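Local coordinates for twin-arginine translocation pathway signal protein (Burkholderia phytofirmans, PDB 2RJO) that binds beta-D-galactopyranose and, as a member of the periplasmic binding protein family, probably delivers sugar to a membrane transporter, at residues 4-9 with 62-67; 89-94 with 108-113; 129-134 with 163-168. All coordinates share one frame; numbering follows the deposited sequence.

Contact 1. Residues 4-9 with 62-67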
loop_
_atom_site.group_PDB
_atom_site.type_symbol
_atom_site.label_atom_id
_atom_site.label_comp_id
_atom_site.label_asym_id
_atom_site.label_seq_id
_atom_site.Cartn_x
_atom_site.Cartn_y
_atom_site.Cartn_z
ATOM N N GLY A 4 -32.418 -5.127 -3.169
ATOM C CA GLY A 4 -31.892 -5.034 -4.521
ATOM C C GLY A 4 -30.531 -5.707 -4.659
ATOM O O GLY A 4 -30.226 -6.675 -3.950
ATOM N N GLN A 5 -29.711 -5.191 -5.569
ATOM C CA GLN A 5 -28.388 -5.758 -5.797
ATOM C C GLN A 5 -27.433 -5.382 -4.686
ATOM O O GLN A 5 -27.592 -4.355 -4.030
ATOM C CB GLN A 5 -27.778 -5.243 -7.095
ATOM C CG GLN A 5 -28.718 -5.075 -8.255
ATOM C CD GLN A 5 -28.098 -4.191 -9.311
ATOM O OE1 GLN A 5 -27.141 -4.584 -9.974
ATOM N NE2 GLN A 5 -28.626 -2.975 -9.458
ATOM N N THR A 6 -26.428 -6.223 -4.487
ATOM C CA THR A 6 -25.419 -5.962 -3.483
ATOM C C THR A 6 -24.571 -4.818 -4.021
ATOM O O THR A 6 -24.305 -4.755 -5.217
ATOM C CB THR A 6 -24.516 -7.191 -3.260
ATOM O OG1 THR A 6 -25.256 -8.212 -2.580
ATOM C CG2 THR A 6 -23.306 -6.812 -2.429
ATOM N N THR A 7 -24.169 -3.899 -3.150
ATOM C CA THR A 7 -23.337 -2.788 -3.588
ATOM C C THR A 7 -21.884 -3.086 -3.250
ATOM O O THR A 7 -21.583 -3.643 -2.199
ATOM C CB THR A 7 -23.762 -1.454 -2.907
ATOM O OG1 THR A 7 -25.091 -1.110 -3.319
ATOM C CG2 THR A 7 -22.836 -0.324 -3.312
ATOM N N LEU A 8 -20.983 -2.754 -4.161
ATOM C CA LEU A 8 -19.572 -2.960 -3.903
ATOM C C LEU A 8 -18.981 -1.570 -3.679
ATOM O O LEU A 8 -19.231 -0.656 -4.469
ATOM C CB LEU A 8 -18.900 -3.653 -5.097
ATOM C CG LEU A 8 -19.394 -5.061 -5.445
ATOM C CD1 LEU A 8 -18.643 -5.592 -6.646
ATOM C CD2 LEU A 8 -19.208 -5.983 -4.256
ATOM N N ALA A 9 -18.220 -1.400 -2.599
ATOM C CA ALA A 9 -17.613 -0.107 -2.308
ATOM C C ALA A 9 -16.141 -0.249 -1.956
ATOM O O ALA A 9 -15.716 -1.266 -1.406
ATOM C CB ALA A 9 -18.347 0.571 -1.178
ATOM N N GLY A 62 -29.040 -0.770 3.521
ATOM C CA GLY A 62 -29.613 -1.658 4.512
ATOM C C GLY A 62 -28.634 -2.772 4.826
ATOM O O GLY A 62 -29.036 -3.901 5.106
ATOM N N GLY A 63 -27.344 -2.455 4.765
ATOM C CA GLY A 63 -26.325 -3.447 5.050
ATOM C C GLY A 63 -25.912 -4.313 3.871
ATOM O O GLY A 63 -24.889 -4.993 3.938
ATOM N N ASN A 64 -26.689 -4.299 2.794
ATOM C CA ASN A 64 -26.371 -5.108 1.619
ATOM C C ASN A 64 -25.172 -4.497 0.893
ATOM O O ASN A 64 -25.296 -3.951 -0.203
ATOM C CB ASN A 64 -27.602 -5.166 0.713
ATOM C CG ASN A 64 -27.428 -6.108 -0.456
ATOM O OD1 ASN A 64 -26.753 -7.134 -0.354
ATOM N ND2 ASN A 64 -28.060 -5.772 -1.578
ATOM N N LEU A 65 -24.006 -4.608 1.522
ATOM C CA LEU A 65 -22.787 -4.022 0.980
ATOM C C LEU A 65 -21.524 -4.852 1.227
ATOM O O LEU A 65 -21.407 -5.548 2.235
ATOM C CB LEU A 65 -22.619 -2.618 1.582
ATOM C CG LEU A 65 -21.289 -1.863 1.479
ATOM C CD1 LEU A 65 -21.083 -1.326 0.080
ATOM C CD2 LEU A 65 -21.294 -0.708 2.476
ATOM N N VAL A 66 -20.591 -4.768 0.285
ATOM C CA VAL A 66 -19.310 -5.452 0.383
ATOM C C VAL A 66 -18.243 -4.368 0.253
ATOM O O VAL A 66 -18.078 -3.766 -0.805
ATOM C CB VAL A 66 -19.111 -6.485 -0.744
ATOM C CG1 VAL A 66 -17.707 -7.071 -0.670
ATOM C CG2 VAL A 66 -20.141 -7.596 -0.616
ATOM N N LEU A 67 -17.526 -4.133 1.343
ATOM C CA LEU A 67 -16.503 -3.101 1.389
ATOM C C LEU A 67 -15.053 -3.588 1.415
ATOM O O LEU A 67 -14.708 -4.499 2.167
ATOM C CB LEU A 67 -16.753 -2.226 2.613
ATOM C CG LEU A 67 -15.757 -1.100 2.864
ATOM C CD1 LEU A 67 -15.897 -0.075 1.759
ATOM C CD2 LEU A 67 -16.020 -0.475 4.211
HETATM O O HOH W 1 -30.685 -4.283 -1.251
HETATM O O HOH W 2 -27.053 -2.541 -1.957
#
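Thr-6 meets Asn-64 just before two parallel strands, 7-9 and 65-67, join, and the two side chains cross at about a right angle. Followed outward, Thr-6 first brings CB to 3.7 Å from Asn-64 OD1. Its OG1, set beside the backbone N (chi1 -71°), donates a hydrogen bond to that OD1 at 2.9 Å, tilted 27° from the carbonyl plane; the other branch, CG2, meets Val-66 CG2 at 3.7 Å. The second half of the amide, ND2, donates to a water that also accepts from Gly-4 N. Asn-64 O is gripped twice, by Thr-7 N and by a second water that also bonds Gln-5 O and Thr-7 OG1. Beyond this polar end the parallel ladder takes over, with Val-66 N to Thr-7 O at 2.9 Å and Ala-9 N to Val-66 O at 3.0 Å; strand axes 4.8 Å apart and 18° from parallel support the assignment. Side chains alternate between faces. On one, Leu-65 CD1 reaches Ala-9 CB at 3.6 Å; on the other, Leu-8 CD2 meets Val-66 CB at 3.5 Å. Helix 47-60, the crossover from strand 38-42 to strand 65-69 in a beta-alpha-beta unit, covers the face of Leu-65, Ala-9 and Leu-67; strand 7-12 lies between the two strands it joins. Helices 18-34 and 253-268 cover Leu-8, and strand 90-94 continues the sheet.

Contact 2. Residues 89-94 with 108-113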
loop_
_atom_site.group_PDB
_atom_site.type_symbol
_atom_site.label_atom_id
_atom_site.label_comp_id
_atom_site.label_asym_id
_atom_site.label_seq_id
_atom_site.Cartn_x
_atom_site.Cartn_y
_atom_site.Cartn_z
ATOM N N ALA A 89 -23.001 -6.220 6.886
ATOM C CA ALA A 89 -22.232 -6.116 5.652
ATOM C C ALA A 89 -20.938 -6.922 5.803
ATOM O O ALA A 89 -20.632 -7.412 6.891
ATOM C CB ALA A 89 -21.913 -4.659 5.370
ATOM N N TYR A 90 -20.186 -7.055 4.712
ATOM C CA TYR A 90 -18.927 -7.797 4.719
ATOM C C TYR A 90 -17.785 -6.854 4.365
ATOM O O TYR A 90 -17.898 -6.061 3.425
ATOM C CB TYR A 90 -19.003 -8.940 3.713
ATOM C CG TYR A 90 -19.953 -10.035 4.141
ATOM C CD1 TYR A 90 -19.476 -11.182 4.763
ATOM C CD2 TYR A 90 -21.336 -9.881 4.014
ATOM C CE1 TYR A 90 -20.339 -12.147 5.260
ATOM C CE2 TYR A 90 -22.216 -10.847 4.514
ATOM C CZ TYR A 90 -21.702 -11.979 5.140
ATOM O OH TYR A 90 -22.540 -12.935 5.668
ATOM N N VAL A 91 -16.681 -6.942 5.099
ATOM C CA VAL A 91 -15.565 -6.039 4.854
ATOM C C VAL A 91 -14.191 -6.689 4.852
ATOM O O VAL A 91 -13.929 -7.628 5.602
ATOM C CB VAL A 91 -15.555 -4.917 5.911
ATOM C CG1 VAL A 91 -15.332 -5.522 7.298
ATOM C CG2 VAL A 91 -14.473 -3.892 5.591
ATOM N N THR A 92 -13.319 -6.161 4.003
ATOM C CA THR A 92 -11.948 -6.633 3.884
ATOM C C THR A 92 -11.054 -5.429 4.163
ATOM O O THR A 92 -11.316 -4.332 3.678
ATOM C CB THR A 92 -11.662 -7.179 2.461
ATOM O OG1 THR A 92 -12.233 -8.486 2.336
ATOM C CG2 THR A 92 -10.159 -7.265 2.194
ATOM N N THR A 93 -10.010 -5.642 4.955
ATOM C CA THR A 93 -9.081 -4.571 5.304
ATOM C C THR A 93 -7.757 -4.705 4.564
ATOM O O THR A 93 -7.306 -5.807 4.279
ATOM C CB THR A 93 -8.807 -4.554 6.828
ATOM O OG1 THR A 93 -9.945 -4.013 7.504
ATOM C CG2 THR A 93 -7.605 -3.694 7.147
ATOM N N ILE A 94 -7.143 -3.567 4.260
ATOM C CA ILE A 94 -5.867 -3.544 3.562
ATOM C C ILE A 94 -4.872 -2.656 4.303
ATOM O O ILE A 94 -5.182 -1.511 4.611
ATOM C CB ILE A 94 -6.006 -2.964 2.133
ATOM C CG1 ILE A 94 -7.168 -3.627 1.392
ATOM C CG2 ILE A 94 -4.715 -3.186 1.361
ATOM C CD1 ILE A 94 -6.933 -5.083 1.073
ATOM N N PRO A 108 -18.984 -13.710 10.397
ATOM C CA PRO A 108 -18.256 -13.869 9.131
ATOM C C PRO A 108 -18.091 -12.517 8.412
ATOM O O PRO A 108 -17.500 -12.442 7.326
ATOM C CB PRO A 108 -19.178 -14.793 8.358
ATOM C CG PRO A 108 -20.529 -14.129 8.645
ATOM C CD PRO A 108 -20.440 -13.767 10.150
ATOM N N ASN A 109 -18.616 -11.459 9.032
ATOM C CA ASN A 109 -18.588 -10.114 8.462
ATOM C C ASN A 109 -17.201 -9.549 8.137
ATOM O O ASN A 109 -17.017 -8.917 7.105
ATOM C CB ASN A 109 -19.348 -9.159 9.386
ATOM C CG ASN A 109 -20.777 -9.625 9.658
ATOM O OD1 ASN A 109 -21.703 -9.311 8.908
ATOM N ND2 ASN A 109 -20.951 -10.399 10.718
ATOM N N TYR A 110 -16.230 -9.770 9.011
ATOM C CA TYR A 110 -14.874 -9.297 8.770
ATOM C C TYR A 110 -14.189 -10.426 8.008
ATOM O O TYR A 110 -13.566 -11.293 8.607
ATOM C CB TYR A 110 -14.155 -9.056 10.094
ATOM C CG TYR A 110 -12.848 -8.308 9.984
ATOM C CD1 TYR A 110 -12.287 -7.995 8.745
ATOM C CD2 TYR A 110 -12.170 -7.914 11.132
ATOM C CE1 TYR A 110 -11.082 -7.304 8.660
ATOM C CE2 TYR A 110 -10.978 -7.231 11.061
ATOM C CZ TYR A 110 -10.433 -6.927 9.826
ATOM O OH TYR A 110 -9.244 -6.239 9.779
ATOM N N VAL A 111 -14.318 -10.399 6.686
ATOM C CA VAL A 111 -13.763 -11.430 5.817
ATOM C C VAL A 111 -12.257 -11.629 5.882
ATOM O O VAL A 111 -11.781 -12.753 6.063
ATOM C CB VAL A 111 -14.149 -11.167 4.360
ATOM C CG1 VAL A 111 -13.597 -12.272 3.473
ATOM C CG2 VAL A 111 -15.658 -11.070 4.241
ATOM N N ALA A 112 -11.493 -10.556 5.721
ATOM C CA ALA A 112 -10.052 -10.715 5.768
ATOM C C ALA A 112 -9.260 -9.418 5.800
ATOM O O ALA A 112 -9.769 -8.347 5.490
ATOM C CB ALA A 112 -9.587 -11.573 4.579
ATOM N N HIS A 113 -8.004 -9.548 6.206
ATOM C CA HIS A 113 -7.064 -8.442 6.257
ATOM C C HIS A 113 -5.933 -8.860 5.324
ATOM O O HIS A 113 -5.429 -9.985 5.413
ATOM C CB HIS A 113 -6.515 -8.248 7.672
ATOM C CG HIS A 113 -5.472 -7.179 7.767
ATOM N ND1 HIS A 113 -5.734 -5.857 7.480
ATOM C CD2 HIS A 113 -4.155 -7.241 8.076
ATOM C CE1 HIS A 113 -4.626 -5.152 7.605
ATOM N NE2 HIS A 113 -3.652 -5.968 7.964
#
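Asn-109 O receives the N-H of Val-91 at 2.8 Å, with an N-H...O angle of 164°, and Tyr-90 CA adds a CA-H...O contact to the same oxygen at 3.3 Å. A similar pairing recurs at Ala-112 O, which accepts from Thr-93 N at 2.8 Å in the carbonyl plane and is also approached by Thr-92 CA. Between these two sound bonds the ladder is less regular: Val-111 N reaches Val-91 O only through a weak, bent bond, where Tyr-110 centres an inverse gamma turn. The strands nevertheless run parallel, their axes 13° apart.

Val-91, Thr-93, Tyr-110 and His-113 share one face, Thr-92 and Ala-112 the other. Tyr-110 CG is anti to the backbone N (chi1 -168°). Its ring passes Val-91 O with CD1 at 3.6 Å and crosses Thr-93 obliquely, OH accepting a weak hydrogen bond from OG1 at 3.3 Å. Val-111 CG2 touches the edge of the Tyr-90 ring, 3.9 Å from CD1.

This is a parallel pair in the sheet of one periplasmic binding protein lobe; strand 90-94 runs directly into the galactose-pocket residues Trp-95 and Asn-96, with the Ile-94 side chain about 7 Å from the sugar. Strand 65-69 borders 90-94 on its far side from 110-115. Helix 74-87 packs on Val-91 and Tyr-110, whereas helix 253-268 covers Tyr-90 and Val-111, and Thr-92 OG1 is hydrogen-bonded to Gly-260 O of that helix.

Contact 3. Residues 129-134 with 163-168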
loop_
_atom_site.group_PDB
_atom_site.type_symbol
_atom_site.label_atom_id
_atom_site.label_comp_id
_atom_site.label_asym_id
_atom_site.label_seq_id
_atom_site.Cartn_x
_atom_site.Cartn_y
_atom_site.Cartn_z
ATOM N N LEU A 129 19.617 0.003 -2.318
ATOM C CA LEU A 129 20.052 1.389 -2.319
ATOM C C LEU A 129 21.484 1.518 -1.794
ATOM O O LEU A 129 22.316 2.210 -2.382
ATOM C CB LEU A 129 19.107 2.230 -1.459
ATOM C CG LEU A 129 19.509 3.688 -1.243
ATOM C CD1 LEU A 129 19.390 4.452 -2.557
ATOM C CD2 LEU A 129 18.629 4.325 -0.178
ATOM N N PHE A 130 21.780 0.836 -0.692
ATOM C CA PHE A 130 23.114 0.910 -0.121
ATOM C C PHE A 130 24.150 0.258 -1.020
ATOM O O PHE A 130 25.309 0.665 -1.026
ATOM C CB PHE A 130 23.143 0.263 1.265
ATOM C CG PHE A 130 22.175 0.876 2.242
ATOM C CD1 PHE A 130 21.768 2.212 2.114
ATOM C CD2 PHE A 130 21.682 0.126 3.308
ATOM C CE1 PHE A 130 20.882 2.782 3.036
ATOM C CE2 PHE A 130 20.794 0.691 4.236
ATOM C CZ PHE A 130 20.395 2.023 4.096
ATOM N N LYS A 131 23.750 -0.760 -1.775
ATOM C CA LYS A 131 24.699 -1.402 -2.672
ATOM C C LYS A 131 25.079 -0.355 -3.711
ATOM O O LYS A 131 26.259 -0.149 -4.005
ATOM C CB LYS A 131 24.077 -2.608 -3.381
ATOM C CG LYS A 131 23.582 -3.724 -2.473
ATOM C CD LYS A 131 24.670 -4.212 -1.532
ATOM C CE LYS A 131 24.309 -5.555 -0.899
ATOM N NZ LYS A 131 24.389 -6.661 -1.895
ATOM N N SER A 132 24.070 0.314 -4.255
ATOM C CA SER A 132 24.296 1.335 -5.267
ATOM C C SER A 132 25.252 2.408 -4.790
ATOM O O SER A 132 25.975 2.998 -5.592
ATOM C CB SER A 132 22.976 1.992 -5.671
ATOM O OG SER A 132 22.146 1.081 -6.359
HETATM N N MSE A 133 25.249 2.669 -3.489
HETATM C CA MSE A 133 26.111 3.695 -2.905
HETATM C C MSE A 133 27.512 3.166 -2.591
HETATM O O MSE A 133 28.358 3.905 -2.092
HETATM C CB MSE A 133 25.483 4.224 -1.611
HETATM C CG MSE A 133 24.181 4.994 -1.778
HETATM SE SE MSE A 133 23.326 5.179 -0.191
HETATM C CE MSE A 133 21.807 5.540 -0.680
ATOM N N GLY A 134 27.759 1.897 -2.888
ATOM C CA GLY A 134 29.057 1.322 -2.580
ATOM C C GLY A 134 29.092 0.971 -1.100
ATOM O O GLY A 134 30.157 0.749 -0.525
ATOM N N LYS A 163 21.727 -1.442 9.997
ATOM C CA LYS A 163 22.497 -2.223 10.954
ATOM C C LYS A 163 23.451 -3.165 10.235
ATOM O O LYS A 163 24.502 -3.533 10.767
ATOM C CB LYS A 163 21.561 -3.031 11.856
ATOM C CG LYS A 163 22.263 -3.753 12.997
ATOM C CD LYS A 163 21.822 -5.219 13.107
ATOM C CE LYS A 163 22.340 -6.039 11.928
ATOM N NZ LYS A 163 22.008 -7.511 12.020
ATOM N N LYS A 164 23.096 -3.541 9.012
ATOM C CA LYS A 164 23.924 -4.460 8.249
ATOM C C LYS A 164 24.887 -3.730 7.310
ATOM O O LYS A 164 25.648 -4.354 6.568
ATOM C CB LYS A 164 23.028 -5.421 7.465
ATOM C CG LYS A 164 23.739 -6.680 7.011
ATOM C CD LYS A 164 24.249 -7.496 8.215
ATOM C CE LYS A 164 25.069 -8.702 7.753
ATOM N NZ LYS A 164 25.315 -9.655 8.876
ATOM N N PHE A 165 24.845 -2.403 7.348
ATOM C CA PHE A 165 25.720 -1.559 6.532
ATOM C C PHE A 165 26.191 -0.441 7.432
ATOM O O PHE A 165 25.657 0.673 7.375
ATOM C CB PHE A 165 24.958 -0.943 5.364
ATOM C CG PHE A 165 24.722 -1.889 4.224
ATOM C CD1 PHE A 165 25.469 -1.780 3.052
ATOM C CD2 PHE A 165 23.745 -2.874 4.306
ATOM C CE1 PHE A 165 25.244 -2.637 1.973
ATOM C CE2 PHE A 165 23.509 -3.738 3.240
ATOM C CZ PHE A 165 24.262 -3.618 2.070
ATOM N N PRO A 166 27.178 -0.719 8.296
ATOM C CA PRO A 166 27.659 0.338 9.189
ATOM C C PRO A 166 28.360 1.470 8.452
ATOM O O PRO A 166 28.627 2.528 9.030
ATOM C CB PRO A 166 28.580 -0.411 10.156
ATOM C CG PRO A 166 29.042 -1.596 9.359
ATOM C CD PRO A 166 27.789 -2.017 8.635
ATOM N N GLY A 167 28.633 1.253 7.172
ATOM C CA GLY A 167 29.289 2.275 6.386
ATOM C C GLY A 167 28.298 3.328 5.928
ATOM O O GLY A 167 28.691 4.352 5.380
ATOM N N ILE A 168 27.008 3.070 6.140
ATOM C CA ILE A 168 25.953 4.007 5.751
ATOM C C ILE A 168 25.591 4.891 6.938
ATOM O O ILE A 168 25.376 4.394 8.040
ATOM C CB ILE A 168 24.674 3.255 5.292
ATOM C CG1 ILE A 168 24.953 2.495 3.995
ATOM C CG2 ILE A 168 23.542 4.238 5.063
ATOM C CD1 ILE A 168 25.189 3.391 2.813
#
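Phe-130 and Phe-165 both carry CG anti to their own carbonyl carbon (chi1 -58° and -78°), and both CA-CB bonds point toward the opposite segment, which sets both CG atoms between the two segments. The contact joins the C-terminal end of helix 118-132 to the type I beta turn 165-168 that leads from helix 149-163 into strand 168-175, part of the alternating helix-strand architecture of a periplasmic binding protein lobe.

No hydrogen bond crosses here; the evidence is apolar packing. The ring centroids lie 5.3 Å apart with planes at 57°, an oblique pairing. The closer approach is a CH-pi contact: Phe-130 CB sits over one face of the Phe-165 ring, 3.8 Å from its centroid and offset toward the rim. Ile-168 supplies the corresponding contact to Phe-130, with CG1 3.9 Å from that ring's centroid, over one face, and CG2 3.6 Å from CE1. Phe-130 thus gives CB and the CD2 side of its ring to Phe-165, and a ring face to Ile-168. Leu-158, Ala-161 and Leu-162 of helix 149-163 also touch it, and Val-139 of strand 137-143 lies against both Phe-130 and Ile-168.

At the solvent-facing margin, Lys-131 crosses Phe-165 at about a right angle, its methylenes rather than NZ making the contact. Selenomethionine Met-133 closes the other end, its SE 4.0 Å from Ile-168 CD1, and Lys-131 CE stands 3.5 Å from Phe-165 CZ at the ring edge.

Overall arrangement
Contacts 1 and 2 belong to one sheet: strands 65-69 and 90-94 are neighbours in it, Leu-67 N and O probably bond Tyr-90 O and Thr-92 N respectively, and the centres lie about 13 Å apart. Contact 3 lies on the opposite side of the chain's centre, about 49 Å from contact 1 and about 40 Å from contact 2 between centres. Contact 2 is the most buried and the nearer of the two ladders to the bound galactose; contacts 1 and 3 are partly buried. Chemistry follows place: backbone ladders dominate the first two, with waters joining at the loop end of contact 1, whereas contact 3, helix end against turn, relies on aromatic and aliphatic packing alone.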